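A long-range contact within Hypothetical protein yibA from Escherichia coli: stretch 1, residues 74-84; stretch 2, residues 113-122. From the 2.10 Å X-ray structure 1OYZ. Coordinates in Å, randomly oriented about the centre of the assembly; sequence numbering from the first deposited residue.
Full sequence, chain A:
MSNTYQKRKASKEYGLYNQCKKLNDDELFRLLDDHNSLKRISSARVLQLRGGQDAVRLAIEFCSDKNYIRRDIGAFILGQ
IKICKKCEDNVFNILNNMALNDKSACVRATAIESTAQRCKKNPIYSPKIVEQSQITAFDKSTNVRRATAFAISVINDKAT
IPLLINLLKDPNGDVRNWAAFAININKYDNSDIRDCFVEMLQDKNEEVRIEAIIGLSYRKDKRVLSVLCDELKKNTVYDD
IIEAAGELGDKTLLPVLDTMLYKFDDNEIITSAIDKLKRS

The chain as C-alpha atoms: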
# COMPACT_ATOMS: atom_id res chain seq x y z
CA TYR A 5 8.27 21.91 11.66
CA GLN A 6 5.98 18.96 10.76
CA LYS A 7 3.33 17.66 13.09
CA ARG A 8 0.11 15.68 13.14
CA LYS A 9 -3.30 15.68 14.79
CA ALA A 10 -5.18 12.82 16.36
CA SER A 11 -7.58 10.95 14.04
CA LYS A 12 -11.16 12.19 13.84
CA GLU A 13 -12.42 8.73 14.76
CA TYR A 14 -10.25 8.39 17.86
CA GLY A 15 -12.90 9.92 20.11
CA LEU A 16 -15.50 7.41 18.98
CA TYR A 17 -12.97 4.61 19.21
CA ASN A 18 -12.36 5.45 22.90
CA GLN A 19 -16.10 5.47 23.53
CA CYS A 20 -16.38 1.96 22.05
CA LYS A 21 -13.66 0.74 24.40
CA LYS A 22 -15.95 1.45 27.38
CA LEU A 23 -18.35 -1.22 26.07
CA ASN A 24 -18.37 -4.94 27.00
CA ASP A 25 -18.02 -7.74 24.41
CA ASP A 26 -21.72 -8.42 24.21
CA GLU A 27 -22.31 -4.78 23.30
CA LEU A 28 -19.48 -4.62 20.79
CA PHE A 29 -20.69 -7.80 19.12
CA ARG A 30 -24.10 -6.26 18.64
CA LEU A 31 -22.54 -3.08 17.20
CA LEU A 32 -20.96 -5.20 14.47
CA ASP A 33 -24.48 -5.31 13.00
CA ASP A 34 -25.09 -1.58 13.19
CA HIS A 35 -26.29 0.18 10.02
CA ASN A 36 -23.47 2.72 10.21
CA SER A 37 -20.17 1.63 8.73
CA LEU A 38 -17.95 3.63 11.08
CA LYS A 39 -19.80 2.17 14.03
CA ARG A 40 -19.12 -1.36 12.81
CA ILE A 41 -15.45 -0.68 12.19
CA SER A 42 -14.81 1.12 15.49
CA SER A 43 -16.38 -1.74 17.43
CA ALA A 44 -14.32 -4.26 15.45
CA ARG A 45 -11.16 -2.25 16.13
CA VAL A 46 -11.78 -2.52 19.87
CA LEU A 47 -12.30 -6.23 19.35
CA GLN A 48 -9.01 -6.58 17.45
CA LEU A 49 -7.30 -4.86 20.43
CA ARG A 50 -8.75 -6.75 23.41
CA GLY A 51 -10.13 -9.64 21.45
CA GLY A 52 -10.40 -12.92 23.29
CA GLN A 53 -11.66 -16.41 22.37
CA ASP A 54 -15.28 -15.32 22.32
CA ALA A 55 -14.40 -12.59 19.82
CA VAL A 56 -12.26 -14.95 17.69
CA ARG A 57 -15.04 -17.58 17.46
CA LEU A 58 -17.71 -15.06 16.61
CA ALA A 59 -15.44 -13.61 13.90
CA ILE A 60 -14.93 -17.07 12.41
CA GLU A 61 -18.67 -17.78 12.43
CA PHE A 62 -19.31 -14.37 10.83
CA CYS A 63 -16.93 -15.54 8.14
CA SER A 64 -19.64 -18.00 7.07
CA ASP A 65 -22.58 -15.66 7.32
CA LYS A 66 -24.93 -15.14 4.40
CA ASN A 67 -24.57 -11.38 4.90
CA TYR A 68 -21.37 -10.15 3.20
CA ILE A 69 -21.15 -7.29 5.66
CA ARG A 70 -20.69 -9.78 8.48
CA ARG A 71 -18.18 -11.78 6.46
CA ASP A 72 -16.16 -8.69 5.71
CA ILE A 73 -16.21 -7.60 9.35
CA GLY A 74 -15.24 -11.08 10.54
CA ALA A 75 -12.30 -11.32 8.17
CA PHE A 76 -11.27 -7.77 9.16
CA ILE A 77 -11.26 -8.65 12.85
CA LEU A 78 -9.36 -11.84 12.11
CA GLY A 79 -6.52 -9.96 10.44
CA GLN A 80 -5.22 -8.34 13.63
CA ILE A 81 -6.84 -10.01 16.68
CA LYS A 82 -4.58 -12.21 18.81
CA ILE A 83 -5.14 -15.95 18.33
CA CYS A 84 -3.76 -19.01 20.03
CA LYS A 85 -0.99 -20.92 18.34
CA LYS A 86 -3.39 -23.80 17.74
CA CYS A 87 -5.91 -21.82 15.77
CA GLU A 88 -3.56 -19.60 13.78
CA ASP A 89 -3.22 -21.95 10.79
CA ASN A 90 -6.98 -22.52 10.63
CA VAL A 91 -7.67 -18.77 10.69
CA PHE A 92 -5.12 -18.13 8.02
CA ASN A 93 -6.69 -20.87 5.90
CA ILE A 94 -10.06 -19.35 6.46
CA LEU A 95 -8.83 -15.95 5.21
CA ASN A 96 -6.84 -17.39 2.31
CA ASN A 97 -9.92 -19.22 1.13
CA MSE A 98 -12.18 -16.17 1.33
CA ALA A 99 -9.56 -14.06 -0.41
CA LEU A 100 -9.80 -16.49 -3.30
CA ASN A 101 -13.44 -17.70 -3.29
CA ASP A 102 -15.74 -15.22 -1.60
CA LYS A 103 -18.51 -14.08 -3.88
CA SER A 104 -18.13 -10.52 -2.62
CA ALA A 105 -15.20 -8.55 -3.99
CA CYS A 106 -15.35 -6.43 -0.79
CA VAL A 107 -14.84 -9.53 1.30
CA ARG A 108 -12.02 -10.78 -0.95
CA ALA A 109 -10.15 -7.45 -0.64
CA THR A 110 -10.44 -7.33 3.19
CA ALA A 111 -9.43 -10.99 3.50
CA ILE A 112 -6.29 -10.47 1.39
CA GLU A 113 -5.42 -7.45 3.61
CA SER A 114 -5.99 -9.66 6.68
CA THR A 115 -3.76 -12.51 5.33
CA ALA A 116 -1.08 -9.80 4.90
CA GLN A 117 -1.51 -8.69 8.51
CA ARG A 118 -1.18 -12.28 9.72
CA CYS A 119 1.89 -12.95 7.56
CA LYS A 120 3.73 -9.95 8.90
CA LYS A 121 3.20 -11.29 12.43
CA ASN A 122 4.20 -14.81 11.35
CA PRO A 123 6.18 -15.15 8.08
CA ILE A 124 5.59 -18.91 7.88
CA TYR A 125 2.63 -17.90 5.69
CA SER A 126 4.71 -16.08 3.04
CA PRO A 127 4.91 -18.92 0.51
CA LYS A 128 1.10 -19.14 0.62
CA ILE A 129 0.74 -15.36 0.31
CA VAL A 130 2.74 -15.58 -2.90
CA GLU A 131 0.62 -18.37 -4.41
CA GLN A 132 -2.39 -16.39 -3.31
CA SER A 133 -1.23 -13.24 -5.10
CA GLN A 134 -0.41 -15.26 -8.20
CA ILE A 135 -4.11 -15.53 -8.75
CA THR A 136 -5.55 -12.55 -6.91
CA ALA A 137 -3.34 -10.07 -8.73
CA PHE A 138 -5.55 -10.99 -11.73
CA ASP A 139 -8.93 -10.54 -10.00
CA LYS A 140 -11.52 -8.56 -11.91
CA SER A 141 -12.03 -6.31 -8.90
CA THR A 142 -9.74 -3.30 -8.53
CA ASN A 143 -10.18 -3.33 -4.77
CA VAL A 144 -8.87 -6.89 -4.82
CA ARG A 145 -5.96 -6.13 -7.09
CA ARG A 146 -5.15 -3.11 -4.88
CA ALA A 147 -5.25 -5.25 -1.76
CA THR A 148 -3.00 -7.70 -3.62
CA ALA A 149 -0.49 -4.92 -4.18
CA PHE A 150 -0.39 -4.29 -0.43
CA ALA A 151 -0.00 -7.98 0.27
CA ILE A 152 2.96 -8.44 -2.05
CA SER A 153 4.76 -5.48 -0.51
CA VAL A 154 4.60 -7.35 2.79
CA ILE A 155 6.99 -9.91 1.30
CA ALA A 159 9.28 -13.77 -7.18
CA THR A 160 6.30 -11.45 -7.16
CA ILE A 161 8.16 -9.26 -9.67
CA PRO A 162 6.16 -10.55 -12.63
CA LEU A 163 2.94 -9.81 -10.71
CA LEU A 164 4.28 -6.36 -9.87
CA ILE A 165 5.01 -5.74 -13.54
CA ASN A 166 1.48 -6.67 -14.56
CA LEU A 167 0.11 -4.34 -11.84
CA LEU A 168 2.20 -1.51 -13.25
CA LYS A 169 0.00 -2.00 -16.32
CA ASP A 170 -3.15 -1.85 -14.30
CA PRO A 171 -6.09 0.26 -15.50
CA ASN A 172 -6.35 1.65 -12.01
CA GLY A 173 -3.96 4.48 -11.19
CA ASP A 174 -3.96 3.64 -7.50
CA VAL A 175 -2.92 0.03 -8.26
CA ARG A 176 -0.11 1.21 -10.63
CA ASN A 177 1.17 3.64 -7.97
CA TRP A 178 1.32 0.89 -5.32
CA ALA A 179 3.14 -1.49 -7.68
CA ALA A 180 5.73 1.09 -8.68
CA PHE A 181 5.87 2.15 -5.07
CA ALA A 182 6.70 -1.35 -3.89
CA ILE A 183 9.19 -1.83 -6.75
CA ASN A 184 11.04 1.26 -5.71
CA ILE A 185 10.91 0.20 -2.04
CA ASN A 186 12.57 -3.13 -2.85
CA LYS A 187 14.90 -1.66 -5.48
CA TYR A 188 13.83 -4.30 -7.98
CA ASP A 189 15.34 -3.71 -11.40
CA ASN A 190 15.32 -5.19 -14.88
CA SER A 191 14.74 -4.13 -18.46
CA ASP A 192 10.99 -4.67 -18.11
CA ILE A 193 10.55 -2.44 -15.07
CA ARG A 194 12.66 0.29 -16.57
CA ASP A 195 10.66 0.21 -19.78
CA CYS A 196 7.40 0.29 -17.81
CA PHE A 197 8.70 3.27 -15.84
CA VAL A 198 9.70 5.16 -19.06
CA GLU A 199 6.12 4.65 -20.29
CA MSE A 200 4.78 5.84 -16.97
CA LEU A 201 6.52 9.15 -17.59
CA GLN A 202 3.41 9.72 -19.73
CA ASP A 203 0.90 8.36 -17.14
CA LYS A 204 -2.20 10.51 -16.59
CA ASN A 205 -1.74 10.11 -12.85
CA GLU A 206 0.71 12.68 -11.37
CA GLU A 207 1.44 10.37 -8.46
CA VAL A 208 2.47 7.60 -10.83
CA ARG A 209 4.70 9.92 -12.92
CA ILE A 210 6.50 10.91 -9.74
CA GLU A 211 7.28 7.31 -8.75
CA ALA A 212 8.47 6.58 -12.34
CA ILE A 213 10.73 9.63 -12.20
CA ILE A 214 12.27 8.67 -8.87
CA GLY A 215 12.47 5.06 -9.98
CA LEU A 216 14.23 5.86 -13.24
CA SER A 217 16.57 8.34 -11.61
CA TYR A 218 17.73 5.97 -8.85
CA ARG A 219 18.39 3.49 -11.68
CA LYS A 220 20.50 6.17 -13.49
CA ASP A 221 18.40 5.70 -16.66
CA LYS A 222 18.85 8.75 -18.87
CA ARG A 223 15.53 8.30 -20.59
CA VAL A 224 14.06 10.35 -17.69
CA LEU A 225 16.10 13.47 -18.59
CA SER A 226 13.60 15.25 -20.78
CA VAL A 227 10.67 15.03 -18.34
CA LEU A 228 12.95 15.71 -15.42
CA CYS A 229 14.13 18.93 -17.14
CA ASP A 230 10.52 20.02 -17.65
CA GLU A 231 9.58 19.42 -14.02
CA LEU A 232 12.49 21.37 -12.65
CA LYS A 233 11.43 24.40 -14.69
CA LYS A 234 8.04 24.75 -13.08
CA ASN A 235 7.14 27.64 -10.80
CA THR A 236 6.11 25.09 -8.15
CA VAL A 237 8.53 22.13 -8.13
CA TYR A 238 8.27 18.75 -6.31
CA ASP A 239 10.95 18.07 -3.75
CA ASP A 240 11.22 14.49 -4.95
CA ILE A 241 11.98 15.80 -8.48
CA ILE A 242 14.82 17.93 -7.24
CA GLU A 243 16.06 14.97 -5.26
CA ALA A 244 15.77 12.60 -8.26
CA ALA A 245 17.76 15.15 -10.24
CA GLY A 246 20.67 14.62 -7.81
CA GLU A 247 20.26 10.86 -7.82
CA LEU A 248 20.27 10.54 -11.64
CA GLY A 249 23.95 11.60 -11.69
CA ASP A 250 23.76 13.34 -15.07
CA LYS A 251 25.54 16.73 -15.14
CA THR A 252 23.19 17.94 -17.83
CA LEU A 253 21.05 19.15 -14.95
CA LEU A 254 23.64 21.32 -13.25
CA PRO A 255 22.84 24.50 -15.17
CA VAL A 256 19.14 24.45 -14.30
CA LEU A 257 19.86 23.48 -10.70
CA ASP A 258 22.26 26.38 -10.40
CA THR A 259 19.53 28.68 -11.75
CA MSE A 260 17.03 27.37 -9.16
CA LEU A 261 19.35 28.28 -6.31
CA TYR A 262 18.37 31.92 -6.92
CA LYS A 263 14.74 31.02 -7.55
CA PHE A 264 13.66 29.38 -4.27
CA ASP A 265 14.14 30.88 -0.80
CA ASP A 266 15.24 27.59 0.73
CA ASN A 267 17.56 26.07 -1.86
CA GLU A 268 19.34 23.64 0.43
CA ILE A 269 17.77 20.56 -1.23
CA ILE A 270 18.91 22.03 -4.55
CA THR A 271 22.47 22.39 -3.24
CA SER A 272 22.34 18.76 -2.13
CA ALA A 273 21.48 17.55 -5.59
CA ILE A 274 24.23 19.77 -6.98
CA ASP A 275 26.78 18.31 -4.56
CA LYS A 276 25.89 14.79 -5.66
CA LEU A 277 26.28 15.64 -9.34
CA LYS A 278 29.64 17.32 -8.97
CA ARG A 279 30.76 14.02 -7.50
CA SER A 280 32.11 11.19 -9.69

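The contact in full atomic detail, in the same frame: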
# COMPACT_ATOMS: atom_id res chain seq x y z
N GLY A 74 -15.90 -9.97 9.89
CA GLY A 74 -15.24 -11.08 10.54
C GLY A 74 -13.81 -11.27 10.07
O GLY A 74 -12.90 -11.49 10.88
N ALA A 75 -13.62 -11.17 8.76
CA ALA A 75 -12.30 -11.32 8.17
C ALA A 75 -11.42 -10.14 8.59
O ALA A 75 -10.23 -10.30 8.83
CB ALA A 75 -12.42 -11.37 6.66
N PHE A 76 -12.02 -8.95 8.72
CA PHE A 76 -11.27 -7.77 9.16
C PHE A 76 -10.75 -8.02 10.58
O PHE A 76 -9.55 -7.88 10.86
CB PHE A 76 -12.17 -6.53 9.14
CG PHE A 76 -11.52 -5.28 9.71
CD1 PHE A 76 -10.39 -4.72 9.11
CD2 PHE A 76 -12.09 -4.63 10.82
CE1 PHE A 76 -9.84 -3.53 9.60
CE2 PHE A 76 -11.55 -3.44 11.32
CZ PHE A 76 -10.41 -2.88 10.71
N ILE A 77 -11.64 -8.39 11.48
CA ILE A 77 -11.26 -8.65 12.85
C ILE A 77 -10.13 -9.66 12.91
O ILE A 77 -9.12 -9.46 13.59
CB ILE A 77 -12.47 -9.15 13.68
CG1 ILE A 77 -13.44 -8.01 13.92
CG2 ILE A 77 -12.03 -9.64 15.05
CD1 ILE A 77 -14.71 -8.42 14.60
N LEU A 78 -10.32 -10.74 12.17
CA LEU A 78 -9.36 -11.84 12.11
C LEU A 78 -7.96 -11.45 11.63
O LEU A 78 -6.99 -12.13 11.92
CB LEU A 78 -9.96 -12.95 11.23
CG LEU A 78 -10.46 -14.26 11.86
CD1 LEU A 78 -10.93 -14.04 13.27
CD2 LEU A 78 -11.55 -14.89 11.00
N GLY A 79 -7.84 -10.35 10.91
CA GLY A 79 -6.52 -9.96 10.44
C GLY A 79 -5.57 -9.41 11.50
O GLY A 79 -4.35 -9.45 11.33
N GLN A 80 -6.10 -8.90 12.61
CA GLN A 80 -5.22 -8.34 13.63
C GLN A 80 -5.43 -8.83 15.08
O GLN A 80 -4.57 -8.61 15.94
CB GLN A 80 -5.30 -6.80 13.55
CG GLN A 80 -4.71 -6.26 12.23
CD GLN A 80 -5.11 -4.82 11.94
OE1 GLN A 80 -4.66 -3.90 12.62
NE2 GLN A 80 -5.97 -4.63 10.94
N ILE A 81 -6.54 -9.50 15.35
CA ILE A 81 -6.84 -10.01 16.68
C ILE A 81 -5.81 -11.08 17.07
O ILE A 81 -5.29 -11.79 16.21
CB ILE A 81 -8.26 -10.63 16.71
CG1 ILE A 81 -8.79 -10.73 18.15
CG2 ILE A 81 -8.23 -12.01 16.06
CD1 ILE A 81 -10.31 -11.03 18.21
N LYS A 82 -5.51 -11.19 18.36
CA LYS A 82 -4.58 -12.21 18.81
C LYS A 82 -5.29 -13.57 18.83
O LYS A 82 -6.46 -13.67 19.20
CB LYS A 82 -4.05 -11.87 20.21
CG LYS A 82 -3.00 -10.75 20.19
CD LYS A 82 -2.32 -10.60 21.54
CE LYS A 82 -0.95 -9.96 21.41
NZ LYS A 82 -0.16 -10.19 22.65
N ILE A 83 -4.59 -14.61 18.38
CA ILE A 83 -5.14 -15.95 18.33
C ILE A 83 -4.13 -16.97 18.80
O ILE A 83 -2.94 -16.88 18.48
CB ILE A 83 -5.57 -16.36 16.90
CG1 ILE A 83 -4.36 -16.30 15.97
CG2 ILE A 83 -6.71 -15.46 16.41
CD1 ILE A 83 -4.69 -16.59 14.53
N CYS A 84 -4.61 -17.96 19.53
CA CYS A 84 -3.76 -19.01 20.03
C CYS A 84 -2.96 -19.64 18.90
O CYS A 84 -3.33 -19.56 17.72
CB CYS A 84 -4.61 -20.06 20.71
SG CYS A 84 -6.09 -20.38 19.76
N GLU A 113 -6.11 -8.36 2.68
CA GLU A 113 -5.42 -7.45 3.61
C GLU A 113 -5.18 -8.15 4.96
O GLU A 113 -4.11 -8.01 5.56
CB GLU A 113 -6.21 -6.15 3.78
CG GLU A 113 -6.09 -5.24 2.55
CD GLU A 113 -7.30 -4.35 2.29
OE1 GLU A 113 -8.22 -4.29 3.14
OE2 GLU A 113 -7.33 -3.70 1.22
N SER A 114 -6.17 -8.92 5.43
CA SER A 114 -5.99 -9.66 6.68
C SER A 114 -4.93 -10.77 6.56
O SER A 114 -4.16 -10.98 7.51
CB SER A 114 -7.34 -10.22 7.18
OG SER A 114 -8.24 -9.19 7.58
N THR A 115 -4.81 -11.47 5.41
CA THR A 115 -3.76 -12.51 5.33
C THR A 115 -2.39 -11.82 5.38
O THR A 115 -1.40 -12.41 5.85
CB THR A 115 -3.77 -13.42 4.02
OG1 THR A 115 -3.57 -12.60 2.86
CG2 THR A 115 -5.08 -14.24 3.88
N ALA A 116 -2.33 -10.58 4.90
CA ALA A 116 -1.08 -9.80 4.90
C ALA A 116 -0.71 -9.49 6.35
O ALA A 116 0.43 -9.68 6.77
CB ALA A 116 -1.26 -8.50 4.09
N GLN A 117 -1.70 -9.01 7.11
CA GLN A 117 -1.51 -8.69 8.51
C GLN A 117 -0.94 -9.92 9.22
O GLN A 117 0.09 -9.84 9.89
CB GLN A 117 -2.83 -8.35 9.16
CG GLN A 117 -3.61 -7.24 8.51
CD GLN A 117 -3.06 -5.87 8.83
OE1 GLN A 117 -3.80 -4.89 8.87
NE2 GLN A 117 -1.75 -5.79 9.04
N ARG A 118 -1.61 -11.05 9.06
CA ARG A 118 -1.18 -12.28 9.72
C ARG A 118 0.23 -12.73 9.30
O ARG A 118 0.99 -13.26 10.12
CB ARG A 118 -2.20 -13.41 9.47
CG ARG A 118 -3.64 -13.06 9.85
CD ARG A 118 -4.25 -14.04 10.86
NE ARG A 118 -3.45 -14.10 12.08
CZ ARG A 118 -3.71 -13.46 13.22
NH1 ARG A 118 -4.79 -12.69 13.33
NH2 ARG A 118 -2.87 -13.56 14.24
N CYS A 119 0.57 -12.54 8.04
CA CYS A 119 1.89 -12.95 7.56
C CYS A 119 2.98 -12.10 8.22
O CYS A 119 4.01 -12.62 8.68
CB CYS A 119 1.97 -12.81 6.05
SG CYS A 119 3.48 -13.51 5.30
N LYS A 120 2.74 -10.80 8.28
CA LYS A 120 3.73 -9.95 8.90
C LYS A 120 4.03 -10.44 10.32
O LYS A 120 5.19 -10.51 10.72
CB LYS A 120 3.24 -8.51 8.92
CG LYS A 120 4.35 -7.53 9.15
CD LYS A 120 3.83 -6.11 9.01
CE LYS A 120 4.96 -5.10 9.07
NZ LYS A 120 4.44 -3.72 8.87
N LYS A 121 2.99 -10.80 11.07
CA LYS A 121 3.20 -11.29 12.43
C LYS A 121 3.79 -12.72 12.47
O LYS A 121 4.34 -13.14 13.48
CB LYS A 121 1.89 -11.29 13.24
CG LYS A 121 1.19 -9.92 13.36
CD LYS A 121 0.37 -9.85 14.66
CE LYS A 121 -1.06 -9.33 14.45
NZ LYS A 121 -1.87 -10.20 13.54
N ASN A 122 3.68 -13.46 11.37
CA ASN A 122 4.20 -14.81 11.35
C ASN A 122 4.45 -15.18 9.90
O ASN A 122 3.56 -15.70 9.21
CB ASN A 122 3.21 -15.77 12.03
CG ASN A 122 3.80 -17.16 12.24
OD1 ASN A 122 3.13 -18.06 12.75
ND2 ASN A 122 5.06 -17.34 11.84
O HOH W 1 -7.51 -6.74 9.57
O HOH W 2 -2.22 -13.59 16.99

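Carbonyl groups near the C-terminal end of a helix often lack amide partners, and a neighbouring helix can supply donors from its side chains. The contact in yibA illustrates the principle. The helix that runs through Gly-74 into the first stretch and the helix of residues 113-121 run nearly parallel, their axes 12° apart and 7.8 Å at closest approach. They are nearest at Gly-79, whose CA lies 3.8 Å from the CA of Ser-114; a beta carbon on the glycine would sit only 2.4 Å from Ser-114 OG.

Ser-114, its CB directed toward the first helix and chi1 in the m well, donates from OG to Ala-75 O at 2.6 Å. That carbonyl already receives a weak bond from Gly-79 N, so the serine supplements the helix's own bonding. Ser-114 OG also accepts from a water, which donates in addition to Phe-76 O.

Arg-118 does the most. Its CB points sideways, but the bent side chain brings the guanidinium back, and NH1 donates to Leu-78 O at 2.7 Å and to Ile-81 O at 3.1 Å. Both carbonyls lie near the guanidinium plane, leaving one face to Ile-83, whose CD1 packs 3.5 Å from Arg-118 CZ. A second water accepts from Ile-83 N and, weakly, from Arg-118 NH2. Buried arginine is thus paid for by polar partners at its edge and apolar cover above.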